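Local coordinates for geranyltranstransferase (Thermotoga neapolitana, PDB 4WK5), which probably acts as a prenyltransferase of the FPP/GGPP synthase family, a magnesium-dependent group of enzymes that build isoprenoid diphosphate chains, at residues Lys24-Glu29 with Gly56-Leu62; Arg31-Val36 with Val83-Leu87; Leu43-Met48 with Ile121-Ala125. All coordinates share one frame; numbering follows the deposited sequence.

Contact 1 (Lys24-Glu29 with Gly56-Leu62)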
loop_
_atom_site.group_PDB
_atom_site.type_symbol
_atom_site.label_atom_id
_atom_site.label_comp_id
_atom_site.label_asym_id
_atom_site.label_seq_id
_atom_site.Cartn_x
_atom_site.Cartn_y
_atom_site.Cartn_z
ATOM N N LYS A 24 27.600 5.563 0.220
ATOM C CA LYS A 24 26.234 5.560 0.731
ATOM C C LYS A 24 25.302 4.910 -0.280
ATOM O O LYS A 24 24.387 4.169 0.094
ATOM C CB LYS A 24 25.741 6.975 1.036
ATOM C CG LYS A 24 26.253 7.605 2.320
ATOM C CD LYS A 24 25.558 8.958 2.509
ATOM C CE LYS A 24 26.118 9.768 3.662
ATOM N NZ LYS A 24 27.485 10.312 3.405
ATOM N N LYS A 25 25.524 5.190 -1.562
ATOM C CA LYS A 25 24.641 4.615 -2.583
ATOM C C LYS A 25 24.823 3.101 -2.653
ATOM O O LYS A 25 23.853 2.353 -2.813
ATOM C CB LYS A 25 24.890 5.237 -3.959
ATOM C CG LYS A 25 23.778 4.933 -4.957
ATOM C CD LYS A 25 23.967 5.648 -6.289
ATOM C CE LYS A 25 23.054 5.060 -7.361
ATOM N NZ LYS A 25 23.260 3.585 -7.565
ATOM N N GLU A 26 26.061 2.637 -2.519
ATOM C CA GLU A 26 26.300 1.202 -2.523
ATOM C C GLU A 26 25.579 0.541 -1.341
ATOM O O GLU A 26 25.007 -0.533 -1.493
ATOM C CB GLU A 26 27.801 0.903 -2.514
ATOM C CG GLU A 26 28.400 1.119 -3.895
ATOM C CD GLU A 26 29.845 0.688 -4.012
ATOM O OE1 GLU A 26 30.485 0.404 -2.975
ATOM O OE2 GLU A 26 30.335 0.631 -5.160
ATOM N N THR A 27 25.569 1.208 -0.189
ATOM C CA THR A 27 24.847 0.709 0.979
ATOM C C THR A 27 23.355 0.576 0.683
ATOM O O THR A 27 22.730 -0.444 1.011
ATOM C CB THR A 27 25.056 1.625 2.192
ATOM O OG1 THR A 27 26.429 1.561 2.580
ATOM C CG2 THR A 27 24.180 1.187 3.359
ATOM N N ILE A 28 22.805 1.587 0.018
ATOM C CA ILE A 28 21.396 1.562 -0.381
ATOM C C ILE A 28 21.130 0.421 -1.369
ATOM O O ILE A 28 20.170 -0.332 -1.201
ATOM C CB ILE A 28 20.963 2.909 -0.993
ATOM C CG1 ILE A 28 20.978 4.000 0.086
ATOM C CG2 ILE A 28 19.562 2.807 -1.606
ATOM C CD1 ILE A 28 21.024 5.410 -0.480
ATOM N N GLU A 29 21.974 0.275 -2.385
ATOM C CA GLU A 29 21.751 -0.763 -3.396
ATOM C C GLU A 29 21.833 -2.164 -2.805
ATOM O O GLU A 29 21.060 -3.058 -3.177
ATOM C CB GLU A 29 22.751 -0.629 -4.547
ATOM C CG GLU A 29 22.687 0.723 -5.261
ATOM C CD GLU A 29 21.454 0.876 -6.155
ATOM O OE1 GLU A 29 20.659 -0.088 -6.286
ATOM O OE2 GLU A 29 21.278 1.973 -6.719
ATOM N N GLY A 56 18.101 3.862 -10.639
ATOM C CA GLY A 56 17.632 5.205 -10.382
ATOM C C GLY A 56 18.767 5.959 -9.728
ATOM O O GLY A 56 19.775 5.364 -9.332
ATOM N N LYS A 57 18.616 7.267 -9.615
ATOM C CA LYS A 57 19.659 8.087 -9.024
ATOM C C LYS A 57 19.691 7.962 -7.509
ATOM O O LYS A 57 20.656 8.406 -6.871
ATOM C CB LYS A 57 19.469 9.551 -9.430
ATOM C CG LYS A 57 19.538 9.770 -10.935
ATOM C CD LYS A 57 19.034 11.145 -11.347
ATOM C CE LYS A 57 19.309 11.399 -12.824
ATOM N NZ LYS A 57 18.649 10.392 -13.708
ATOM N N ARG A 58 18.632 7.371 -6.949
ATOM C CA ARG A 58 18.494 7.162 -5.503
ATOM C C ARG A 58 18.577 8.454 -4.697
ATOM O O ARG A 58 19.064 8.451 -3.575
ATOM C CB ARG A 58 19.563 6.181 -4.970
ATOM C CG ARG A 58 19.701 4.866 -5.741
ATOM C CD ARG A 58 18.382 4.079 -5.804
ATOM N NE ARG A 58 18.621 2.733 -6.329
ATOM C CZ ARG A 58 17.685 1.961 -6.878
ATOM N NH1 ARG A 58 16.420 2.380 -6.975
ATOM N NH2 ARG A 58 18.017 0.755 -7.327
ATOM N N ILE A 59 18.078 9.557 -5.246
ATOM C CA ILE A 59 18.184 10.843 -4.550
ATOM C C ILE A 59 17.480 10.835 -3.188
ATOM O O ILE A 59 18.014 11.329 -2.197
ATOM C CB ILE A 59 17.618 11.974 -5.424
ATOM C CG1 ILE A 59 18.475 12.141 -6.685
ATOM C CG2 ILE A 59 17.561 13.275 -4.648
ATOM C CD1 ILE A 59 19.967 12.234 -6.411
ATOM N N ARG A 60 16.294 10.242 -3.128
ATOM C CA ARG A 60 15.531 10.264 -1.881
ATOM C C ARG A 60 16.205 9.470 -0.759
ATOM O O ARG A 60 16.366 10.000 0.342
ATOM C CB ARG A 60 14.103 9.765 -2.124
ATOM C CG ARG A 60 13.278 10.725 -2.972
ATOM C CD ARG A 60 12.026 10.036 -3.557
ATOM N NE ARG A 60 11.334 10.916 -4.506
ATOM C CZ ARG A 60 11.671 11.050 -5.786
ATOM N NH1 ARG A 60 12.683 10.359 -6.285
ATOM N NH2 ARG A 60 10.990 11.882 -6.574
ATOM N N PRO A 61 16.606 8.203 -1.012
ATOM C CA PRO A 61 17.253 7.515 0.115
ATOM C C PRO A 61 18.598 8.143 0.479
ATOM O O PRO A 61 18.982 8.143 1.652
ATOM C CB PRO A 61 17.439 6.075 -0.396
ATOM C CG PRO A 61 17.317 6.156 -1.892
ATOM C CD PRO A 61 16.344 7.285 -2.141
ATOM N N LEU A 62 19.313 8.667 -0.513
ATOM C CA LEU A 62 20.562 9.365 -0.215
ATOM C C LEU A 62 20.313 10.577 0.676
ATOM O O LEU A 62 21.101 10.852 1.573
ATOM C CB LEU A 62 21.271 9.793 -1.500
ATOM C CG LEU A 62 22.015 8.695 -2.265
ATOM C CD1 LEU A 62 22.381 9.186 -3.658
ATOM C CD2 LEU A 62 23.265 8.285 -1.495
HETATM O O HOH W 1 20.420 2.430 -9.307
#

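Contact 2 (Arg31-Val36 with Val83-Leu87)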
loop_
_atom_site.group_PDB
_atom_site.type_symbol
_atom_site.label_atom_id
_atom_site.label_comp_id
_atom_site.label_asym_id
_atom_site.label_seq_id
_atom_site.Cartn_x
_atom_site.Cartn_y
_atom_site.Cartn_z
ATOM N N ARG A 31 21.246 -3.077 0.388
ATOM C CA ARG A 31 20.108 -3.396 1.229
ATOM C C ARG A 31 18.838 -3.594 0.398
ATOM O O ARG A 31 18.062 -4.515 0.660
ATOM C CB ARG A 31 19.879 -2.308 2.280
ATOM C CG ARG A 31 18.634 -2.565 3.119
ATOM C CD ARG A 31 18.759 -3.831 3.974
ATOM N NE ARG A 31 19.683 -3.632 5.083
ATOM C CZ ARG A 31 19.339 -3.093 6.250
ATOM N NH1 ARG A 31 18.091 -2.695 6.457
ATOM N NH2 ARG A 31 20.247 -2.943 7.205
ATOM N N ILE A 32 18.620 -2.752 -0.610
ATOM C CA ILE A 32 17.359 -2.859 -1.333
ATOM C C ILE A 32 17.328 -4.161 -2.165
ATOM O O ILE A 32 16.267 -4.772 -2.306
ATOM C CB ILE A 32 17.071 -1.591 -2.206
ATOM C CG1 ILE A 32 15.570 -1.496 -2.513
ATOM C CG2 ILE A 32 17.936 -1.531 -3.463
ATOM C CD1 ILE A 32 15.157 -0.203 -3.219
ATOM N N GLU A 33 18.471 -4.610 -2.679
ATOM C CA GLU A 33 18.462 -5.862 -3.432
ATOM C C GLU A 33 18.238 -7.068 -2.522
ATOM O O GLU A 33 17.666 -8.074 -2.948
ATOM C CB GLU A 33 19.753 -6.039 -4.221
ATOM C CG GLU A 33 19.879 -5.108 -5.423
ATOM C CD GLU A 33 18.780 -5.283 -6.481
ATOM O OE1 GLU A 33 17.984 -6.238 -6.407
ATOM O OE2 GLU A 33 18.742 -4.470 -7.423
ATOM N N GLU A 34 18.688 -6.971 -1.277
ATOM C CA GLU A 34 18.421 -8.028 -0.301
ATOM C C GLU A 34 16.919 -8.185 -0.075
ATOM O O GLU A 34 16.400 -9.314 0.004
ATOM C CB GLU A 34 19.119 -7.744 1.033
ATOM C CG GLU A 34 20.603 -7.987 1.017
ATOM C CD GLU A 34 21.275 -7.587 2.318
ATOM O OE1 GLU A 34 20.630 -6.905 3.146
ATOM O OE2 GLU A 34 22.448 -7.968 2.514
ATOM N N LEU A 35 16.221 -7.057 0.011
ATOM C CA LEU A 35 14.790 -7.073 0.324
ATOM C C LEU A 35 13.930 -7.570 -0.831
ATOM O O LEU A 35 12.862 -8.150 -0.603
ATOM C CB LEU A 35 14.312 -5.672 0.745
ATOM C CG LEU A 35 14.880 -5.186 2.077
ATOM C CD1 LEU A 35 14.480 -3.741 2.302
ATOM C CD2 LEU A 35 14.377 -6.057 3.209
ATOM N N VAL A 36 14.363 -7.346 -2.068
ATOM C CA VAL A 36 13.539 -7.770 -3.206
ATOM C C VAL A 36 14.021 -9.061 -3.901
ATOM O O VAL A 36 13.441 -9.482 -4.917
ATOM C CB VAL A 36 13.410 -6.638 -4.267
ATOM C CG1 VAL A 36 12.679 -5.432 -3.670
ATOM C CG2 VAL A 36 14.781 -6.222 -4.849
ATOM N N VAL A 83 15.641 2.921 2.556
ATOM C CA VAL A 83 15.215 1.905 1.592
ATOM C C VAL A 83 13.697 1.860 1.467
ATOM O O VAL A 83 13.181 1.691 0.359
ATOM C CB VAL A 83 15.780 0.518 1.959
ATOM C CG1 VAL A 83 15.240 -0.539 1.023
ATOM C CG2 VAL A 83 17.292 0.561 1.875
ATOM N N ALA A 84 12.979 2.055 2.573
ATOM C CA ALA A 84 11.513 2.147 2.514
ATOM C C ALA A 84 11.062 3.248 1.562
ATOM O O ALA A 84 10.172 3.039 0.733
ATOM C CB ALA A 84 10.927 2.384 3.898
ATOM N N VAL A 85 11.688 4.421 1.665
ATOM C CA VAL A 85 11.302 5.532 0.817
ATOM C C VAL A 85 11.567 5.169 -0.644
ATOM O O VAL A 85 10.762 5.462 -1.533
ATOM C CB VAL A 85 12.057 6.820 1.217
ATOM C CG1 VAL A 85 11.914 7.884 0.154
ATOM C CG2 VAL A 85 11.532 7.329 2.577
ATOM N N GLU A 86 12.681 4.497 -0.899
ATOM C CA GLU A 86 12.998 4.169 -2.288
ATOM C C GLU A 86 12.091 3.057 -2.820
ATOM O O GLU A 86 11.710 3.087 -3.998
ATOM C CB GLU A 86 14.474 3.770 -2.441
ATOM C CG GLU A 86 14.935 3.555 -3.901
ATOM C CD GLU A 86 14.870 4.806 -4.788
ATOM O OE1 GLU A 86 14.658 5.928 -4.285
ATOM O OE2 GLU A 86 15.021 4.657 -6.018
ATOM N N LEU A 87 11.742 2.080 -1.982
ATOM C CA LEU A 87 10.778 1.056 -2.393
ATOM C C LEU A 87 9.433 1.690 -2.752
ATOM O O LEU A 87 8.799 1.325 -3.748
ATOM C CB LEU A 87 10.595 0.013 -1.290
ATOM C CG LEU A 87 11.800 -0.922 -1.088
ATOM C CD1 LEU A 87 11.653 -1.676 0.228
ATOM C CD2 LEU A 87 11.921 -1.905 -2.247
#

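Contact 3 (Leu43-Met48 with Ile121-Ala125)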
loop_
_atom_site.group_PDB
_atom_site.type_symbol
_atom_site.label_atom_id
_atom_site.label_comp_id
_atom_site.label_asym_id
_atom_site.label_seq_id
_atom_site.Cartn_x
_atom_site.Cartn_y
_atom_site.Cartn_z
ATOM N N LEU A 43 6.998 -15.052 -10.360
ATOM C CA LEU A 43 7.304 -14.053 -11.376
ATOM C C LEU A 43 7.131 -12.656 -10.822
ATOM O O LEU A 43 7.870 -11.732 -11.171
ATOM C CB LEU A 43 6.405 -14.225 -12.604
ATOM C CG LEU A 43 6.812 -15.233 -13.670
ATOM C CD1 LEU A 43 5.676 -15.385 -14.683
ATOM C CD2 LEU A 43 8.105 -14.787 -14.351
ATOM N N THR A 44 6.139 -12.494 -9.953
ATOM C CA THR A 44 5.840 -11.182 -9.414
ATOM C C THR A 44 7.006 -10.693 -8.566
ATOM O O THR A 44 7.309 -9.496 -8.547
ATOM C CB THR A 44 4.531 -11.210 -8.591
ATOM O OG1 THR A 44 3.448 -11.603 -9.444
ATOM C CG2 THR A 44 4.227 -9.844 -8.013
ATOM N N GLU A 45 7.664 -11.620 -7.874
ATOM C CA GLU A 45 8.868 -11.276 -7.132
ATOM C C GLU A 45 9.992 -10.878 -8.070
ATOM O O GLU A 45 10.704 -9.925 -7.792
ATOM C CB GLU A 45 9.326 -12.431 -6.245
ATOM C CG GLU A 45 8.395 -12.710 -5.069
ATOM C CD GLU A 45 8.861 -13.940 -4.318
ATOM O OE1 GLU A 45 8.829 -15.029 -4.923
ATOM O OE2 GLU A 45 9.309 -13.788 -3.155
ATOM N N SER A 46 10.166 -11.616 -9.164
ATOM C CA SER A 46 11.174 -11.241 -10.158
ATOM C C SER A 46 10.908 -9.855 -10.747
ATOM O O SER A 46 11.849 -9.109 -11.054
ATOM C CB SER A 46 11.241 -12.288 -11.283
ATOM O OG SER A 46 11.952 -13.425 -10.841
ATOM N N ALA A 47 9.628 -9.517 -10.895
ATOM C CA ALA A 47 9.239 -8.215 -11.427
ATOM C C ALA A 47 9.543 -7.098 -10.431
ATOM O O ALA A 47 9.960 -6.004 -10.825
ATOM C CB ALA A 47 7.729 -8.211 -11.802
ATOM N N MET A 48 9.332 -7.376 -9.145
ATOM C CA MET A 48 9.709 -6.432 -8.092
ATOM C C MET A 48 11.206 -6.167 -8.145
ATOM O O MET A 48 11.658 -4.998 -8.081
ATOM C CB MET A 48 9.302 -6.971 -6.713
ATOM C CG MET A 48 7.805 -6.942 -6.514
ATOM S SD MET A 48 7.336 -7.480 -4.865
ATOM C CE MET A 48 7.039 -9.215 -5.052
ATOM N N ILE A 121 0.954 -8.760 -13.728
ATOM C CA ILE A 121 2.099 -9.003 -12.846
ATOM C C ILE A 121 2.699 -7.672 -12.376
ATOM O O ILE A 121 3.067 -7.530 -11.208
ATOM C CB ILE A 121 3.175 -9.860 -13.554
ATOM C CG1 ILE A 121 2.602 -11.242 -13.902
ATOM C CG2 ILE A 121 4.453 -9.953 -12.730
ATOM C CD1 ILE A 121 2.216 -12.058 -12.702
ATOM N N ALA A 122 2.795 -6.704 -13.282
ATOM C CA ALA A 122 3.369 -5.397 -12.908
ATOM C C ALA A 122 2.524 -4.678 -11.849
ATOM O O ALA A 122 3.066 -4.102 -10.900
ATOM C CB ALA A 122 3.550 -4.510 -14.155
ATOM N N LEU A 123 1.196 -4.726 -11.996
ATOM C CA LEU A 123 0.294 -4.150 -11.016
ATOM C C LEU A 123 0.538 -4.731 -9.634
ATOM O O LEU A 123 0.672 -4.017 -8.628
ATOM C CB LEU A 123 -1.140 -4.428 -11.473
ATOM C CG LEU A 123 -2.395 -3.757 -10.970
ATOM C CD1 LEU A 123 -3.274 -3.649 -12.190
ATOM C CD2 LEU A 123 -3.039 -4.625 -9.924
ATOM N N LEU A 124 0.606 -6.056 -9.590
ATOM C CA LEU A 124 0.852 -6.750 -8.335
ATOM C C LEU A 124 2.244 -6.446 -7.785
ATOM O O LEU A 124 2.406 -6.323 -6.572
ATOM C CB LEU A 124 0.664 -8.264 -8.529
ATOM C CG LEU A 124 -0.784 -8.665 -8.859
ATOM C CD1 LEU A 124 -0.867 -10.179 -8.967
ATOM C CD2 LEU A 124 -1.753 -8.145 -7.798
ATOM N N ALA A 125 3.245 -6.336 -8.664
ATOM C CA ALA A 125 4.605 -6.024 -8.210
ATOM C C ALA A 125 4.651 -4.659 -7.543
ATOM O O ALA A 125 5.322 -4.490 -6.515
ATOM C CB ALA A 125 5.607 -6.095 -9.379
#

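Contact 1 (Lys24-Glu29 with Gly56-Leu62)
Arg58 grips the carboxylate of Glu29 side-on, with NE 2.8 Å from OE2 and NH2 3.0 Å from OE1. Both bonds lie near the guanidinium plane, yet carboxylate and guanidinium are turned 47° against each other: NH2 meets OE1 on its syn side, whereas NE reaches OE2 from above the carboxylate plane. Lys25, one helical turn earlier, comes to OE2 from the other face, its NZ 2.7 Å away on the anti side. A water donates to the same OE2 and to the carbonyl O of Gly56. The bend of Glu29 at chi2 (-74°) turns its carboxylate to the guanidinium, while Lys25 CE lies 3.7 Å from Arg58 CG. Beside this polar cluster, Ile28 CD1 packs on Pro61 CB at 3.6 Å and on Leu62 CD2, which also touches Lys24 CB. Farther out, Arg58 NH1 pairs with Glu86 and NH2 bonds to the carbonyl of Val52. The segment 56-62 contains the Gly-Lys-Arg-x-Arg-Pro signature that, in relatives, contributes to the isopentenyl diphosphate site. With two cationic partners on opposite faces, Glu29 is likely to remain ionised and to offset the charge of Lys25 and Arg58.

Contact 2 (Arg31-Val36 with Val83-Leu87)
Val83 sends its two methyls in different directions across the contact with helix 23-36. CG1, anti to the backbone N (chi1 175°), meets CD1 of Leu35 tip to tip at 3.5 Å and also touches Ile32 CG1 at 3.7 Å. CG2 lies against the aliphatic start of Arg31, 3.6 Å from CG, the two side chains crossing at about a right angle. Ile32 is the long arm of the first segment: with CG1 anti to its backbone N (chi1 -159°), its extended chain reaches over to Leu87 and the two run side by side, head to tail, CG1 standing 3.7 Å from Leu87 CD2. The end of that arm, CD1, rests on the CG of Glu86 at 3.8 Å, so the methylene part of the glutamate joins the apolar surface. Leu87 in turn divides its branches. CD2 runs alongside Val36, 3.9 Å from CG1, while CD1 meets Leu35 CD1 at 4.1 Å, nearly perpendicular. No hydrogen bond spans the two segments; their short helical axes cross at -63° and come no closer than 10.5 Å, a spacing bridged by branched aliphatic groups. At the edge, the guanidinium of Arg31 ties helix 23-36 to the earlier part of helix 75-96 through Asp80 and Glu76. Around the seam, helix 43-53 packs Val52 against Ile32 and Val36, and helix 119-138 supplies Gln136 to Leu35 and Leu129 to Leu87, joining the amino-terminal helix to the mainly helical body of the prenyl synthase fold.

Contact 3 (Leu43-Met48 with Ile121-Ala125)
Ala47 and Ala125 bring their CB atoms to 3.9 Å of each other where helix 43-53 crosses helix 119-138, and the small residues let the short axes approach to 8.6 Å at a crossing angle of -67°. The apolar contacts extend from this pair. Ala47 CB also touches Ile121 CG2 at 3.8 Å, and Met48 lays its CG 3.7 Å from Ala125 CB. The same methylene is 3.5 Å from the carbonyl O of Ala125, so Met48 passes beside the backbone as well as the methyl. Thr44 works with both branches. With OG1 beside the backbone N (chi1 -61°), CG2 is left anti to that N and lies over the main chain at the Leu124-Ala125 step, 3.7 Å from Ala125 N, with Leu124 CB beside it. Its OG1 leans on the CD1 of Ile121 at 3.5 Å, a van der Waals contact in which the two side chains cross obliquely. Polar bonding is directed out of the pair of segments: Thr44 OG1 is hydrogen-bonded to Glu165 of the second subunit, and the backbone N of Leu43 bonds to that same carboxylate. Packing from the second subunit adds Ala161 on Thr44, Tyr154 on Met48 and Ile101 on Leu124. A valine in place of Thr44 would probably leave one oxygen of the neighbouring subunit's Glu165 without its hydroxyl mate. The chemistry thus splits in two: the helix crossing itself rests on close aliphatic packing without hydrogen bonds, while the threonine hydroxyl links this crossing to the dimer interface.

How the contacts relate
Contacts 1 and 2 share helix 23-36, and their centres lie 10 Å apart. They also touch directly: Arg58 NH1 of contact 1 is 2.8 Å from Glu86 OE2 of contact 2, a salt bridge between segments 56-62 and 83-87. Contact 3 stands farther off, its centre 15 Å from that of contact 2, with nearest atoms about 4 Å apart, and 22 Å from that of contact 1. It alone of the three meets the second subunit. By family resemblance, segment 56-62 probably borders the isopentenyl diphosphate site, and helix 75-96 leads to the first aspartate-rich, magnesium-binding motif; the Arg58-Glu86 pair therefore joins two elements expected to frame the active site.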